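Amino acid ABC superfamily ATP binding cassette transporter, binding protein (Streptococcus pneumoniae, PDB 4H5G) binds L-arginine in the cleft of a type II periplasmic-binding-protein fold and probably delivers it to an amino acid ABC transporter. Local coordinates at residues Thr151-Gly154 with Glu155-Glu159; Ala175-Tyr178 with Ala179-Ala183. All coordinates share one frame; numbering follows the deposited sequence. Where two conformers were deposited one is given.

Contact 1: Thr151-Gly154 with Glu155-Glu159; sequences TNMG and EAVNE. With PEG (di(hydroxyethyl)ether), chain D; SO4 (sulfate ion), chain C.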
ATOM      1  N   THR A 151      -4.933 -11.346   6.662  1.00 21.90           N
ATOM      2  CA  THR A 151      -5.627 -10.531   5.662  1.00 20.24           C
ATOM      3  C   THR A 151      -5.420  -9.027   5.866  1.00 25.63           C
ATOM      4  O   THR A 151      -5.156  -8.301   4.916  1.00 20.19           O
ATOM      5  CB  THR A 151      -7.134 -10.839   5.682  1.00 26.27           C
ATOM      6  OG1 THR A 151      -7.339 -12.232   5.407  1.00 23.66           O
ATOM      7  CG2 THR A 151      -7.858 -10.024   4.642  1.00 27.09           C
ATOM      8  N   ASN A 152      -5.544  -8.570   7.110  1.00 21.57           N
ATOM      9  CA  ASN A 152      -5.528  -7.142   7.475  0.50 21.18           C
ATOM     10  C   ASN A 152      -4.212  -6.770   8.160  1.00 21.41           C
ATOM     11  O   ASN A 152      -3.796  -7.461   9.091  1.00 20.52           O
ATOM     12  CB  ASN A 152      -6.696  -6.864   8.440  0.50 22.51           C
ATOM     13  CG  ASN A 152      -6.914  -5.376   8.729  0.50 30.91           C
ATOM     14  OD1 ASN A 152      -6.222  -4.763   9.557  0.50 25.18           O
ATOM     15  ND2 ASN A 152      -7.910  -4.804   8.075  0.50 34.84           N
ATOM     16  N   MET A 153      -3.566  -5.688   7.728  1.00 19.75           N
ATOM     17  CA  MET A 153      -2.287  -5.281   8.330  1.00 21.26           C
ATOM     18  C   MET A 153      -2.424  -4.882   9.796  1.00 23.92           C
ATOM     19  O   MET A 153      -1.518  -5.127  10.592  1.00 22.52           O
ATOM     20  CB  MET A 153      -1.613  -4.154   7.530  1.00 19.40           C
ATOM     21  CG  MET A 153      -0.267  -3.705   8.131  1.00 22.88           C
ATOM     22  SD  MET A 153       0.909  -5.069   8.330  1.00 24.40           S
ATOM     23  CE  MET A 153       1.284  -5.411   6.618  1.00 18.65           C
ATOM     24  N   GLY A 154      -3.550  -4.268  10.155  1.00 20.39           N
ATOM     25  CA  GLY A 154      -3.796  -3.900  11.548  1.00 26.01           C
ATOM     26  C   GLY A 154      -3.794  -5.111  12.459  1.00 26.94           C
ATOM     27  O   GLY A 154      -3.313  -5.050  13.597  1.00 26.59           O
ATOM     28  N   GLU A 155      -4.330  -6.225  11.960  1.00 20.94           N
ATOM     29  CA  GLU A 155      -4.348  -7.464  12.742  1.00 25.41           C
ATOM     30  C   GLU A 155      -2.937  -8.026  12.908  1.00 23.96           C
ATOM     31  O   GLU A 155      -2.588  -8.534  13.979  1.00 20.07           O
ATOM     32  CB  GLU A 155      -5.294  -8.504  12.120  1.00 23.39           C
ATOM     33  CG  GLU A 155      -5.235  -9.894  12.765  1.00 28.76           C
ATOM     34  CD  GLU A 155      -5.670  -9.919  14.229  1.00 42.06           C
ATOM     35  OE1 GLU A 155      -6.376  -8.989  14.673  1.00 43.11           O
ATOM     36  OE2 GLU A 155      -5.308 -10.884  14.942  1.00 42.44           O
ATOM     37  N   ALA A 156      -2.119  -7.915  11.865  1.00 19.25           N
ATOM     38  CA  ALA A 156      -0.721  -8.352  11.970  1.00 20.91           C
ATOM     39  C   ALA A 156      -0.021  -7.584  13.075  1.00 24.51           C
ATOM     40  O   ALA A 156       0.692  -8.162  13.903  1.00 19.90           O
ATOM     41  CB  ALA A 156       0.010  -8.178  10.642  1.00 19.94           C
ATOM     42  N   VAL A 157      -0.231  -6.275  13.103  1.00 21.67           N
ATOM     43  CA  VAL A 157       0.426  -5.451  14.117  1.00 23.82           C
ATOM     44  C   VAL A 157      -0.148  -5.713  15.511  1.00 25.00           C
ATOM     45  O   VAL A 157       0.584  -5.700  16.503  1.00 23.09           O
ATOM     46  CB  VAL A 157       0.394  -3.954  13.742  1.00 25.98           C
ATOM     47  CG1 VAL A 157       0.995  -3.096  14.873  1.00 24.75           C
ATOM     48  CG2 VAL A 157       1.159  -3.731  12.452  1.00 23.65           C
ATOM     49  N   ASN A 158      -1.450  -5.975  15.598  1.00 21.73           N
ATOM     50  CA  ASN A 158      -2.017  -6.377  16.888  1.00 23.36           C
ATOM     51  C   ASN A 158      -1.382  -7.661  17.405  1.00 21.16           C
ATOM     52  O   ASN A 158      -1.150  -7.807  18.601  1.00 21.80           O
ATOM     53  CB  ASN A 158      -3.539  -6.542  16.814  1.00 28.33           C
ATOM     54  CG  ASN A 158      -4.277  -5.212  16.803  1.00 38.35           C
ATOM     55  OD1 ASN A 158      -3.763  -4.189  17.262  1.00 37.47           O
ATOM     56  ND2 ASN A 158      -5.500  -5.228  16.278  1.00 41.65           N
ATOM     57  N   GLU A 159      -1.092  -8.592  16.502  1.00 19.08           N
ATOM     58  CA  GLU A 159      -0.465  -9.843  16.920  1.00 20.02           C
ATOM     59  C   GLU A 159       0.986  -9.633  17.356  1.00 21.25           C
ATOM     60  O   GLU A 159       1.457 -10.285  18.291  1.00 21.48           O
ATOM     61  CB  GLU A 159      -0.602 -10.926  15.829  1.00 22.03           C
ATOM     62  CG  GLU A 159      -2.061 -11.325  15.608  1.00 25.33           C
ATOM     63  CD  GLU A 159      -2.219 -12.604  14.786  1.00 39.51           C
ATOM     64  OE1 GLU A 159      -1.218 -13.324  14.588  1.00 34.25           O
ATOM     65  OE2 GLU A 159      -3.352 -12.883  14.337  1.00 33.64           O
TER
HETATM   66  C1  PEG D 302      -2.902   0.131  18.829  1.00 68.44           C
HETATM   67  O1  PEG D 302      -2.973   0.640  20.089  1.00 69.67           O
HETATM   68  C2  PEG D 302      -1.713   0.472  17.937  1.00 63.80           C
HETATM   69  O2  PEG D 302      -1.639  -0.038  16.660  1.00 58.31           O
HETATM   70  C3  PEG D 302      -2.728  -0.818  16.417  1.00 44.58           C
HETATM   71  C4  PEG D 302      -2.898  -1.517  15.057  1.00 46.96           C
HETATM   72  O4  PEG D 302      -3.993  -2.291  14.823  1.00 50.33           O
HETATM   73  S   SO4 C 301      -7.355 -13.976   8.547  1.00 67.79           S
HETATM   74  O1  SO4 C 301      -6.262 -13.016   8.497  1.00 40.15           O
HETATM   75  O2  SO4 C 301      -6.815 -15.335   8.495  1.00 73.29           O
HETATM   76  O3  SO4 C 301      -8.089 -13.778   9.797  1.00 72.56           O
HETATM   77  O4  SO4 C 301      -8.251 -13.773   7.405  1.00 66.15           O
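Asn152 caps the N-terminus of helix 153-162 by turning its amide oxygen back onto the first turn. With CG anti to the backbone N (chi1 -171°), OD1 is brought to the amides of the next residues: it accepts a weak bond from Gly154 N at 2.8 Å and another weak one from Glu155 N, 3.4 Å from OD1. Glu155 N also leans, weakly, on Asn152 O, so two poorly aligned acceptors from the same residue share its one hydrogen. The straighter bond to Asn152 O comes from Ala156 N, at 3.3 Å. Regular helical pairing then takes over, Val157 N reaching Met153 O at 3.0 Å and Asn158 N reaching Gly154 O at 2.9 Å. Asn152 ND2 has a weak bond to a PEG, and Thr151 O accepts from Gln129 NE2.

Just ahead of the cap, Thr151 holds a sulfate twice: the backbone N meets O1 at 2.8 Å, nearly straight, and OG1 meets O4 at 2.7 Å. Farther along, the O4 hydroxyl of a second PEG lies near both Gly154 O and Asn158 OD1. Sulfate and PEGs probably come from the crystallisation liquor. Met153 faces inward, its bent chain bringing SD to 4.0 Å from Ala156 CB, beside Val157.

The first-turn N-H groups are thus met by the carboxylate of Asp21, which takes Met153 N, and, less squarely, by Asn152 OD1. Asp21 follows strand 13-18, outside this helix's five-stranded sheet, so its bond probably ties the two lobes together beside bound arginine.

Contact 2: Ala175-Tyr178 with Ala179-Ala183; sequences ALSY and AAKNA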
ATOM      1  N   ALA A 175       5.877   0.905   8.202  1.00 20.46           N
ATOM      2  CA  ALA A 175       6.602   0.544   9.432  1.00 22.17           C
ATOM      3  C   ALA A 175       7.046   1.793  10.170  1.00 22.30           C
ATOM      4  O   ALA A 175       6.912   1.882  11.385  1.00 22.59           O
ATOM      5  CB  ALA A 175       7.787  -0.345   9.123  1.00 21.38           C
ATOM      6  N   LEU A 176       7.564   2.766   9.429  1.00 21.01           N
ATOM      7  CA  LEU A 176       8.012   4.022  10.043  1.00 25.32           C
ATOM      8  C   LEU A 176       6.863   4.714  10.759  1.00 27.81           C
ATOM      9  O   LEU A 176       7.035   5.271  11.848  1.00 26.31           O
ATOM     10  CB  LEU A 176       8.590   4.956   8.980  1.00 27.01           C
ATOM     11  CG  LEU A 176       9.968   4.597   8.438  1.00 38.40           C
ATOM     12  CD1 LEU A 176      10.314   5.483   7.243  1.00 42.19           C
ATOM     13  CD2 LEU A 176      11.026   4.722   9.533  1.00 40.13           C
ATOM     14  N   SER A 177       5.683   4.673  10.148  1.00 20.29           N
ATOM     15  CA  SER A 177       4.501   5.302  10.736  1.00 24.19           C
ATOM     16  C   SER A 177       4.080   4.601  12.025  1.00 25.41           C
ATOM     17  O   SER A 177       3.819   5.260  13.033  1.00 25.24           O
ATOM     18  CB  SER A 177       3.349   5.318   9.727  1.00 24.94           C
ATOM     19  OG  SER A 177       2.187   5.877  10.308  1.00 29.98           O
ATOM     20  N   TYR A 178       4.017   3.269  11.996  1.00 18.80           N
ATOM     21  CA  TYR A 178       3.689   2.516  13.213  1.00 20.48           C
ATOM     22  C   TYR A 178       4.680   2.838  14.316  1.00 27.03           C
ATOM     23  O   TYR A 178       4.299   3.028  15.472  1.00 28.07           O
ATOM     24  CB  TYR A 178       3.711   1.008  12.952  1.00 19.80           C
ATOM     25  CG  TYR A 178       2.430   0.473  12.346  1.00 21.23           C
ATOM     26  CD1 TYR A 178       1.220   0.583  13.021  1.00 27.31           C
ATOM     27  CD2 TYR A 178       2.435  -0.163  11.114  1.00 22.36           C
ATOM     28  CE1 TYR A 178       0.044   0.081  12.475  1.00 26.57           C
ATOM     29  CE2 TYR A 178       1.263  -0.667  10.557  1.00 23.75           C
ATOM     30  CZ  TYR A 178       0.074  -0.539  11.248  1.00 26.82           C
ATOM     31  OH  TYR A 178      -1.083  -1.044  10.693  1.00 35.22           O
ATOM     32  N   ALA A 179       5.956   2.897  13.949  1.00 23.64           N
ATOM     33  CA  ALA A 179       7.013   3.175  14.931  1.00 27.91           C
ATOM     34  C   ALA A 179       6.896   4.594  15.488  1.00 30.65           C
ATOM     35  O   ALA A 179       7.145   4.835  16.673  1.00 31.38           O
ATOM     36  CB  ALA A 179       8.383   2.942  14.324  1.00 26.60           C
ATOM     37  N   ALA A 180       6.509   5.529  14.627  1.00 26.16           N
ATOM     38  CA  ALA A 180       6.417   6.939  15.016  1.00 30.51           C
ATOM     39  C   ALA A 180       5.212   7.221  15.910  1.00 35.88           C
ATOM     40  O   ALA A 180       5.213   8.181  16.677  1.00 37.41           O
ATOM     41  CB  ALA A 180       6.389   7.824  13.780  1.00 31.37           C
ATOM     42  N   LYS A 181       4.186   6.380  15.810  1.00 27.12           N
ATOM     43  CA  LYS A 181       2.930   6.626  16.513  1.00 27.65           C
ATOM     44  C   LYS A 181       2.715   5.692  17.702  1.00 32.64           C
ATOM     45  O   LYS A 181       1.766   5.870  18.459  1.00 34.46           O
ATOM     46  CB  LYS A 181       1.743   6.524  15.545  1.00 28.54           C
ATOM     47  CG  LYS A 181       1.761   7.571  14.432  1.00 33.72           C
ATOM     48  CD  LYS A 181       0.521   7.461  13.548  1.00 47.89           C
ATOM     49  CE  LYS A 181       0.657   8.297  12.278  1.00 61.08           C
ATOM     50  NZ  LYS A 181      -0.497   8.097  11.342  1.00 60.63           N
ATOM     51  N   ASN A 182       3.592   4.702  17.860  1.00 31.20           N
ATOM     52  CA  ASN A 182       3.447   3.729  18.948  1.00 30.18           C
ATOM     53  C   ASN A 182       4.738   3.491  19.721  1.00 29.81           C
ATOM     54  O   ASN A 182       5.763   3.130  19.145  1.00 31.37           O
ATOM     55  CB  ASN A 182       2.860   2.412  18.424  1.00 30.67           C
ATOM     56  CG  ASN A 182       1.516   2.608  17.760  1.00 35.74           C
ATOM     57  OD1 ASN A 182       0.476   2.591  18.426  1.00 36.39           O
ATOM     58  ND2 ASN A 182       1.527   2.820  16.444  1.00 27.64           N
ATOM     59  N   ALA A 183       4.666   3.639  21.044  0.50 28.56           N
ATOM     60  CA  ALA A 183       5.843   3.633  21.923  0.50 28.20           C
ATOM     61  C   ALA A 183       6.800   2.430  21.835  0.50 33.25           C
ATOM     62  O   ALA A 183       8.023   2.605  21.825  0.50 32.54           O
ATOM     63  CB  ALA A 183       5.409   3.848  23.376  0.50 31.20           C
TER
HETATM   64  O   HOH W   1       1.192   8.005   8.591  1.00 39.44           O
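Lys181 runs back along the last turn of helix 172-181 to meet Ser177, one turn earlier. Its CB and CG both rest against Ser177 O, CG at 3.4 Å. Beyond CG the chain is extended, and CD passes Ser177 OG at 4.0 Å before CE closes to 3.5 Å from that hydroxyl. At the tip NZ gives a proton to a water 3.2 Å away, which also hydrogen-bonds Ser177 OG; NZ also hydrogen-bonds the carbonyl O of Leu238. The backbone N of Lys181 is held less firmly, splitting between weak bonds to Ser177 O and Tyr178 O.

Asn182, where the chain leaves helical geometry, closes the end. Its ND2 binds Tyr178 O at 2.9 Å, meeting a lone pair in the carbonyl plane with an N-H angle of 163°. The amide lies alongside the Tyr178 side chain, its ND2 near the plane of the ring at the CD1 edge and the two planes 38° apart.

Lys181 is exposed, whereas Tyr178 reaches inward to helix 153-162 and Met170 of strand 167-171, and Ala175 touches both Met170 and Val187 of strand 185-187.

Contact 1 comes first along the chain, at the start of helix 153-162; strand 167-171 then leads into helix 172-181, whose last turns make contact 2. Their centres are 14 Å apart, yet they touch: Tyr178 CZ lies 3.6 Å from Val157 CG2, and its hydroxyl oxygen packs near Met153 and Gly154. Both helices pack against strand 167-171 of the five-stranded mixed sheet, both touching Met170. The two ends differ in setting. Contact 1 is near the ligand, with the Met153 side chain about 5 Å from bound arginine, whereas contact 2 is at the surface. Tyr178 packs the far end of helix 172-181 against the start of helix 153-162, beside the arginine.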